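Local atomic coordinates of cellobiose 2-epimerase (Spirochaeta thermophila DSM 6192, PDB entry 5ZIG), a protein that probably catalyses the reversible epimerization of cellobiose to 4-O-beta-D-glucopyranosyl-D-mannose. Residues Gly246-Phe251 against Leu299-Glu305; Ala187-Met191 against Leu234-Glu240. One frame throughout, in Å; residues are numbered along the deposited sequence.

Contact 1: Gly246-Phe251 against Leu299-Glu305; sequences GGGISF and LPNEQRE
Ile-249 and Gln-303 form an antiparallel hydrogen-bonded pair at the outer edge of a small sheet. The sheet lies among the loops at one end of the helices of the (alpha/alpha)6 barrel, the fold of the N-acylglucosamine 2-epimerase family. Both backbone groups of each residue are used. Ile-249 N gives its hydrogen to Gln-303 O at 3.0 Å, in the carbonyl plane and on a lone pair. Gln-303 N returns a bond of 2.8 Å to Ile-249 O, also in the carbonyl plane. The side chains of the pair lie side by side and point the same way. Gln-303 CG stands anti to the backbone N (chi1 -173°), and the chain then bends at chi2. This brings OE1 to 3.1 Å from Ile-249 CD1, a close van der Waals contact with a methyl group.

Several polar side chains bond to residues outside the two segments. Ser-250 caps the start of helix 251-269 and its OG is bonded to His-253 ND1. Asn-301 ND2 is held by Asp-310 OD2 on the next strand. There Asn-301 and Glu-302 both face Asp-310, a classic beta bulge. Glu-305 lays its carboxylate beside Gly-246 and Gly-247. Gly-248 comes close to the opposite strand, its CA 3.1 Å from Gln-303 O; a side chain here would run into that oxygen.

Phe-251 fills the other end. Its ring edge meets the backbone of Asn-301 and Glu-302, while Pro-300 CG sits over one face, offset toward the rim, 4.2 Å from Phe-251 CE2.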
ATOM      1  N   GLY A 246     -21.171   6.100  -7.969  1.00 38.87           N
ATOM      2  CA  GLY A 246     -20.470   7.364  -7.835  1.00 41.94           C
ATOM      3  C   GLY A 246     -19.509   7.587  -8.983  1.00 36.52           C
ATOM      4  O   GLY A 246     -19.771   7.213 -10.131  1.00 38.82           O
ATOM      5  N   GLY A 247     -18.376   8.197  -8.681  1.00 43.25           N
ATOM      6  CA  GLY A 247     -17.381   8.416  -9.707  1.00 35.98           C
ATOM      7  C   GLY A 247     -16.057   8.843  -9.119  1.00 37.91           C
ATOM      8  O   GLY A 247     -15.773   8.608  -7.945  1.00 47.69           O
ATOM      9  N   GLY A 248     -15.247   9.468  -9.958  1.00 36.64           N
ATOM     10  CA  GLY A 248     -13.997  10.054  -9.523  1.00 40.41           C
ATOM     11  C   GLY A 248     -12.797   9.186  -9.856  1.00 33.38           C
ATOM     12  O   GLY A 248     -12.903   7.997 -10.171  1.00 41.28           O
ATOM     13  N   ILE A 249     -11.630   9.811  -9.756  1.00 27.28           N
ATOM     14  CA  ILE A 249     -10.351   9.203 -10.106  1.00 28.35           C
ATOM     15  C   ILE A 249      -9.379   9.441  -8.961  1.00 28.01           C
ATOM     16  O   ILE A 249      -9.224  10.581  -8.506  1.00 29.74           O
ATOM     17  CB  ILE A 249      -9.784   9.788 -11.414  1.00 33.88           C
ATOM     18  CG1 ILE A 249     -10.714   9.486 -12.585  1.00 27.96           C
ATOM     19  CG2 ILE A 249      -8.384   9.267 -11.680  1.00 31.32           C
ATOM     20  CD1 ILE A 249     -10.673  10.528 -13.651  1.00 33.72           C
ATOM     21  N   SER A 250      -8.739   8.365  -8.487  1.00 25.18           N
ATOM     22  CA  SER A 250      -7.628   8.438  -7.541  1.00 22.42           C
ATOM     23  C   SER A 250      -6.323   8.237  -8.311  1.00 29.56           C
ATOM     24  O   SER A 250      -5.986   7.115  -8.694  1.00 29.19           O
ATOM     25  CB  SER A 250      -7.780   7.403  -6.441  1.00 29.72           C
ATOM     26  OG  SER A 250      -6.718   7.482  -5.502  1.00 31.99           O
ATOM     27  N   PHE A 251      -5.580   9.331  -8.524  1.00 22.80           N
ATOM     28  CA  PHE A 251      -4.349   9.241  -9.311  1.00 28.17           C
ATOM     29  C   PHE A 251      -3.352   8.293  -8.661  1.00 25.50           C
ATOM     30  O   PHE A 251      -2.708   7.492  -9.349  1.00 26.90           O
ATOM     31  CB  PHE A 251      -3.733  10.636  -9.504  1.00 31.80           C
ATOM     32  CG  PHE A 251      -4.631  11.585 -10.231  1.00 35.08           C
ATOM     33  CD1 PHE A 251      -4.606  11.670 -11.615  1.00 34.12           C
ATOM     34  CD2 PHE A 251      -5.548  12.355  -9.532  1.00 40.68           C
ATOM     35  CE1 PHE A 251      -5.464  12.521 -12.281  1.00 43.66           C
ATOM     36  CE2 PHE A 251      -6.406  13.211 -10.193  1.00 40.39           C
ATOM     37  CZ  PHE A 251      -6.368  13.294 -11.570  1.00 42.02           C
ATOM     38  N   LEU A 299       1.888  14.731  -8.415  1.00 32.21           N
ATOM     39  CA  LEU A 299       0.558  14.218  -8.738  1.00 29.97           C
ATOM     40  C   LEU A 299      -0.529  14.746  -7.816  1.00 25.71           C
ATOM     41  O   LEU A 299      -0.403  14.663  -6.584  1.00 21.77           O
ATOM     42  CB  LEU A 299       0.559  12.692  -8.701  1.00 33.58           C
ATOM     43  CG  LEU A 299       1.114  12.070  -9.967  1.00 39.07           C
ATOM     44  CD1 LEU A 299       0.720  10.600  -9.998  1.00 49.45           C
ATOM     45  CD2 LEU A 299       0.567  12.809 -11.176  1.00 34.26           C
ATOM     46  N   PRO A 300      -1.619  15.252  -8.386  1.00 22.55           N
ATOM     47  CA  PRO A 300      -2.770  15.663  -7.577  1.00 23.03           C
ATOM     48  C   PRO A 300      -3.423  14.467  -6.900  1.00 29.40           C
ATOM     49  O   PRO A 300      -3.193  13.304  -7.246  1.00 26.24           O
ATOM     50  CB  PRO A 300      -3.722  16.316  -8.584  1.00 27.86           C
ATOM     51  CG  PRO A 300      -3.196  15.958  -9.952  1.00 22.04           C
ATOM     52  CD  PRO A 300      -1.769  15.575  -9.814  1.00 24.63           C
ATOM     53  N   ASN A 301      -4.274  14.771  -5.921  1.00 26.35           N
ATOM     54  CA  ASN A 301      -4.775  13.695  -5.080  1.00 26.80           C
ATOM     55  C   ASN A 301      -5.932  12.959  -5.744  1.00 35.90           C
ATOM     56  O   ASN A 301      -5.914  11.726  -5.846  1.00 39.99           O
ATOM     57  CB  ASN A 301      -5.197  14.226  -3.720  1.00 29.49           C
ATOM     58  CG  ASN A 301      -5.658  13.120  -2.811  1.00 29.13           C
ATOM     59  OD1 ASN A 301      -5.109  12.015  -2.838  1.00 26.73           O
ATOM     60  ND2 ASN A 301      -6.666  13.401  -2.004  1.00 26.04           N
ATOM     61  N   GLU A 302      -6.939  13.687  -6.218  1.00 25.23           N
ATOM     62  CA  GLU A 302      -8.023  12.998  -6.883  1.00 22.83           C
ATOM     63  C   GLU A 302      -8.817  13.960  -7.745  1.00 28.13           C
ATOM     64  O   GLU A 302      -8.808  15.176  -7.542  1.00 35.93           O
ATOM     65  CB  GLU A 302      -8.966  12.321  -5.876  1.00 23.60           C
ATOM     66  CG  GLU A 302      -9.871  13.307  -5.162  1.00 27.97           C
ATOM     67  CD  GLU A 302     -10.937  12.626  -4.314  1.00 39.48           C
ATOM     68  OE1 GLU A 302     -11.462  11.571  -4.739  1.00 46.40           O
ATOM     69  OE2 GLU A 302     -11.244  13.149  -3.222  1.00 48.19           O
ATOM     70  N   GLN A 303      -9.511  13.377  -8.712  1.00 29.24           N
ATOM     71  CA  GLN A 303     -10.566  14.047  -9.452  1.00 33.97           C
ATOM     72  C   GLN A 303     -11.890  13.692  -8.789  1.00 34.52           C
ATOM     73  O   GLN A 303     -12.257  12.512  -8.724  1.00 27.89           O
ATOM     74  CB  GLN A 303     -10.548  13.607 -10.912  1.00 40.74           C
ATOM     75  CG  GLN A 303     -11.502  14.354 -11.814  1.00 47.57           C
ATOM     76  CD  GLN A 303     -10.954  14.468 -13.227  1.00 48.19           C
ATOM     77  OE1 GLN A 303     -11.150  13.579 -14.054  1.00 47.94           O
ATOM     78  NE2 GLN A 303     -10.248  15.561 -13.500  1.00 38.34           N
ATOM     79  N   ARG A 304     -12.592  14.703  -8.278  1.00 33.60           N
ATOM     80  CA  ARG A 304     -13.880  14.455  -7.647  1.00 28.32           C
ATOM     81  C   ARG A 304     -14.912  14.028  -8.688  1.00 33.80           C
ATOM     82  O   ARG A 304     -14.713  14.170  -9.900  1.00 40.39           O
ATOM     83  CB  ARG A 304     -14.347  15.705  -6.903  1.00 29.12           C
ATOM     84  CG  ARG A 304     -13.375  16.112  -5.825  1.00 33.87           C
ATOM     85  CD  ARG A 304     -13.979  17.121  -4.894  1.00 39.34           C
ATOM     86  NE  ARG A 304     -12.959  17.764  -4.071  1.00 33.32           N
ATOM     87  CZ  ARG A 304     -12.242  18.822  -4.441  1.00 35.60           C
ATOM     88  NH1 ARG A 304     -12.418  19.373  -5.637  1.00 34.00           N
ATOM     89  NH2 ARG A 304     -11.345  19.329  -3.601  1.00 32.95           N
ATOM     90  N   GLU A 305     -16.043  13.501  -8.198  1.00 34.71           N
ATOM     91  CA  GLU A 305     -17.085  13.046  -9.110  1.00 34.95           C
ATOM     92  C   GLU A 305     -17.536  14.163 -10.046  1.00 36.85           C
ATOM     93  O   GLU A 305     -17.915  13.895 -11.189  1.00 37.86           O
ATOM     94  CB  GLU A 305     -18.276  12.478  -8.323  1.00 44.69           C
ATOM     95  CG  GLU A 305     -17.903  11.428  -7.267  1.00 55.96           C
ATOM     96  CD  GLU A 305     -19.109  10.661  -6.718  1.00 64.34           C
ATOM     97  OE1 GLU A 305     -20.205  10.787  -7.304  1.00 69.79           O
ATOM     98  OE2 GLU A 305     -18.957   9.934  -5.704  1.00 62.02           O
TER

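Contact 2: Ala187-Met191 against Leu234-Glu240; sequences APKTM and LGLYFAE
Met-191 points its side chain toward the opposite segment, where it meets two leucines in different ways. It crosses Leu-234 at about a right angle, with Met-191 CG 3.7 Å from Leu-234 CD2. It runs alongside Leu-236, pointing the same way, and its CE touches Leu-236 CD2. Bends at chi2 (-67°) and chi3 (-71°) turn the methyl group to that place. The backbone joins in: Met-191 N bonds to Leu-236 O at 2.9 Å, almost straight at the hydrogen, though tilted from the carbonyl plane.

This is a short antiparallel beta pairing in the loops at the helix ends of the barrel. Lys-189 and Phe-238 are its hydrogen-bonded pair, exchanging two backbone bonds. Their side chains leave on one face, Thr-190 and Tyr-237 on the other. Thr-190 CG2 meets the Tyr-237 ring at its edge, in plane, 3.9 Å from Tyr-237 CD1. Leu-236 CB covers one face of the same ring. Thr-190 OG1 turns to Glu-166 and also caps Thr-193 N.

Lys-189 reaches past the end of strand 237-238 to Glu-240 with its chain extended beyond CG. Its NZ bonds to Glu-240 O at 2.7 Å, in the carbonyl plane and on a lone pair. A salt bridge to Asp-158 and a bond to Gly-162 O complete the grip on this buried amine. A leucine in its place would probably leave Asp-158 without its countercharge and Glu-240 O without this donor.

Strand 244-245 continues the sheet beyond 237-238. Helix 191-208 starts at Met-191, whose side chain also touches Ile-228 of helix 211-228 and His-253 of helix 251-269.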
ATOM      1  N   ALA A 187     -21.565   1.700  -0.798  1.00 43.49           N
ATOM      2  CA  ALA A 187     -21.100   0.778  -1.834  1.00 31.16           C
ATOM      3  C   ALA A 187     -20.743  -0.571  -1.218  1.00 22.77           C
ATOM      4  O   ALA A 187     -19.997  -0.616  -0.231  1.00 30.78           O
ATOM      5  CB  ALA A 187     -19.888   1.355  -2.565  1.00 39.98           C
ATOM      6  N   PRO A 188     -21.273  -1.683  -1.735  1.00 25.78           N
ATOM      7  CA  PRO A 188     -20.891  -2.992  -1.181  1.00 29.05           C
ATOM      8  C   PRO A 188     -19.478  -3.422  -1.551  1.00 30.97           C
ATOM      9  O   PRO A 188     -18.907  -4.264  -0.841  1.00 27.63           O
ATOM     10  CB  PRO A 188     -21.947  -3.950  -1.771  1.00 21.78           C
ATOM     11  CG  PRO A 188     -23.067  -3.051  -2.282  1.00 21.33           C
ATOM     12  CD  PRO A 188     -22.350  -1.808  -2.733  1.00 27.12           C
ATOM     13  N   LYS A 189     -18.884  -2.855  -2.608  1.00 23.45           N
ATOM     14  CA  LYS A 189     -17.523  -3.202  -3.006  1.00 29.08           C
ATOM     15  C   LYS A 189     -16.725  -1.949  -3.385  1.00 26.85           C
ATOM     16  O   LYS A 189     -17.279  -0.966  -3.892  1.00 23.23           O
ATOM     17  CB  LYS A 189     -17.550  -4.201  -4.171  1.00 31.85           C
ATOM     18  CG  LYS A 189     -18.080  -5.578  -3.790  1.00 29.62           C
ATOM     19  CD  LYS A 189     -18.490  -6.393  -5.005  1.00 33.21           C
ATOM     20  CE  LYS A 189     -18.999  -7.778  -4.561  1.00 39.81           C
ATOM     21  NZ  LYS A 189     -19.465  -8.629  -5.700  1.00 34.26           N
ATOM     22  N   THR A 190     -15.409  -1.992  -3.131  1.00 22.02           N
ATOM     23  CA  THR A 190     -14.509  -0.891  -3.470  1.00 20.75           C
ATOM     24  C   THR A 190     -13.255  -1.428  -4.170  1.00 27.97           C
ATOM     25  O   THR A 190     -12.770  -2.521  -3.843  1.00 21.36           O
ATOM     26  CB  THR A 190     -14.109  -0.049  -2.197  1.00 22.48           C
ATOM     27  OG1 THR A 190     -13.271  -0.819  -1.325  1.00 31.16           O
ATOM     28  CG2 THR A 190     -15.341   0.429  -1.412  1.00 21.57           C
ATOM     29  N   MET A 191     -12.747  -0.662  -5.156  1.00 29.72           N
ATOM     30  CA  MET A 191     -11.458  -0.984  -5.778  1.00 27.93           C
ATOM     31  C   MET A 191     -10.368  -1.040  -4.726  1.00 24.57           C
ATOM     32  O   MET A 191      -9.509  -1.928  -4.744  1.00 25.96           O
ATOM     33  CB  MET A 191     -11.148   0.056  -6.871  1.00 28.64           C
ATOM     34  CG  MET A 191      -9.677   0.325  -7.343  1.00 25.65           C
ATOM     35  SD  MET A 191      -8.544   1.086  -6.163  1.00 23.23           S
ATOM     36  CE  MET A 191      -9.257   2.750  -6.143  1.00 21.39           C
ATOM     37  N   LEU A 234      -8.988   3.314 -12.831  1.00 28.99           N
ATOM     38  CA  LEU A 234      -9.610   2.342 -11.957  1.00 30.35           C
ATOM     39  C   LEU A 234     -10.859   2.961 -11.361  1.00 35.53           C
ATOM     40  O   LEU A 234     -10.766   3.978 -10.662  1.00 29.02           O
ATOM     41  CB  LEU A 234      -8.662   1.931 -10.845  1.00 27.58           C
ATOM     42  CG  LEU A 234      -7.673   0.813 -11.075  1.00 25.45           C
ATOM     43  CD1 LEU A 234      -6.761   1.169 -12.248  1.00 24.37           C
ATOM     44  CD2 LEU A 234      -6.905   0.656  -9.784  1.00 23.78           C
ATOM     45  N   GLY A 235     -12.013   2.350 -11.631  1.00 31.19           N
ATOM     46  CA  GLY A 235     -13.234   2.779 -10.975  1.00 34.20           C
ATOM     47  C   GLY A 235     -13.107   2.697  -9.466  1.00 35.38           C
ATOM     48  O   GLY A 235     -12.355   1.887  -8.924  1.00 36.51           O
ATOM     49  N   LEU A 236     -13.857   3.548  -8.774  1.00 33.37           N
ATOM     50  CA  LEU A 236     -13.718   3.574  -7.323  1.00 32.85           C
ATOM     51  C   LEU A 236     -14.669   2.609  -6.616  1.00 32.60           C
ATOM     52  O   LEU A 236     -14.227   1.777  -5.817  1.00 30.90           O
ATOM     53  CB  LEU A 236     -13.930   5.004  -6.809  1.00 29.33           C
ATOM     54  CG  LEU A 236     -12.869   6.018  -7.248  1.00 24.57           C
ATOM     55  CD1 LEU A 236     -13.169   7.397  -6.697  1.00 22.66           C
ATOM     56  CD2 LEU A 236     -11.484   5.568  -6.817  1.00 28.77           C
ATOM     57  N   TYR A 237     -15.964   2.697  -6.916  1.00 35.95           N
ATOM     58  CA  TYR A 237     -17.014   2.154  -6.069  1.00 38.56           C
ATOM     59  C   TYR A 237     -18.011   1.368  -6.912  1.00 37.61           C
ATOM     60  O   TYR A 237     -18.400   1.812  -7.997  1.00 33.93           O
ATOM     61  CB  TYR A 237     -17.741   3.283  -5.323  1.00 37.99           C
ATOM     62  CG  TYR A 237     -16.853   4.201  -4.496  1.00 35.44           C
ATOM     63  CD1 TYR A 237     -16.078   3.698  -3.449  1.00 28.39           C
ATOM     64  CD2 TYR A 237     -16.827   5.578  -4.731  1.00 37.19           C
ATOM     65  CE1 TYR A 237     -15.278   4.530  -2.678  1.00 27.32           C
ATOM     66  CE2 TYR A 237     -16.031   6.427  -3.958  1.00 25.78           C
ATOM     67  CZ  TYR A 237     -15.265   5.891  -2.934  1.00 31.42           C
ATOM     68  OH  TYR A 237     -14.482   6.726  -2.165  1.00 40.40           O
ATOM     69  N   PHE A 238     -18.444   0.210  -6.403  1.00 31.62           N
ATOM     70  CA  PHE A 238     -19.222  -0.716  -7.220  1.00 34.82           C
ATOM     71  C   PHE A 238     -20.326  -1.389  -6.408  1.00 33.46           C
ATOM     72  O   PHE A 238     -20.141  -1.721  -5.233  1.00 27.32           O
ATOM     73  CB  PHE A 238     -18.316  -1.792  -7.837  1.00 29.94           C
ATOM     74  CG  PHE A 238     -17.136  -1.235  -8.604  1.00 28.40           C
ATOM     75  CD1 PHE A 238     -15.961  -0.906  -7.954  1.00 27.98           C
ATOM     76  CD2 PHE A 238     -17.212  -1.052  -9.983  1.00 23.70           C
ATOM     77  CE1 PHE A 238     -14.864  -0.386  -8.674  1.00 36.80           C
ATOM     78  CE2 PHE A 238     -16.139  -0.551 -10.703  1.00 27.88           C
ATOM     79  CZ  PHE A 238     -14.956  -0.216 -10.050  1.00 29.11           C
ATOM     80  N   ALA A 239     -21.469  -1.615  -7.064  1.00 31.13           N
ATOM     81  CA  ALA A 239     -22.547  -2.414  -6.486  1.00 32.17           C
ATOM     82  C   ALA A 239     -22.122  -3.875  -6.372  1.00 27.81           C
ATOM     83  O   ALA A 239     -21.049  -4.278  -6.826  1.00 27.98           O
ATOM     84  CB  ALA A 239     -23.823  -2.308  -7.327  1.00 27.92           C
ATOM     85  N   GLU A 240     -23.003  -4.687  -5.778  1.00 22.71           N
ATOM     86  CA  GLU A 240     -22.716  -6.110  -5.631  1.00 28.74           C
ATOM     87  C   GLU A 240     -22.469  -6.763  -6.986  1.00 30.94           C
ATOM     88  O   GLU A 240     -21.489  -7.502  -7.155  1.00 32.80           O
ATOM     89  CB  GLU A 240     -23.862  -6.806  -4.892  1.00 36.15           C
ATOM     90  CG  GLU A 240     -23.462  -8.105  -4.221  1.00 44.23           C
ATOM     91  CD  GLU A 240     -24.658  -8.987  -3.877  1.00 46.32           C
ATOM     92  OE1 GLU A 240     -25.776  -8.688  -4.356  1.00 42.07           O
ATOM     93  OE2 GLU A 240     -24.469  -9.974  -3.127  1.00 41.11           O
TER

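How the contacts relate
From the N terminus, the chain first enters contact 2 at 187-191. It then makes the helical hairpin 191-208 and 211-228 and returns at 234-240, closing that loop. Strand 244-245 follows. Contact 1 opens at 246-251; the chain then makes helices 251-269 and 275-294 and closes the loop at 299-305. The two loops are in series: they neither nest nor cross. Each joins the strand before a helix pair to the strand after it, in two separate small sheets at one end of the helices. The contacts also touch. Leu-236 of contact 2 packs on Gly-247, Gly-248 and Ser-250 of contact 1, with Leu-236 CD1 3.1 Å from Gly-247 O.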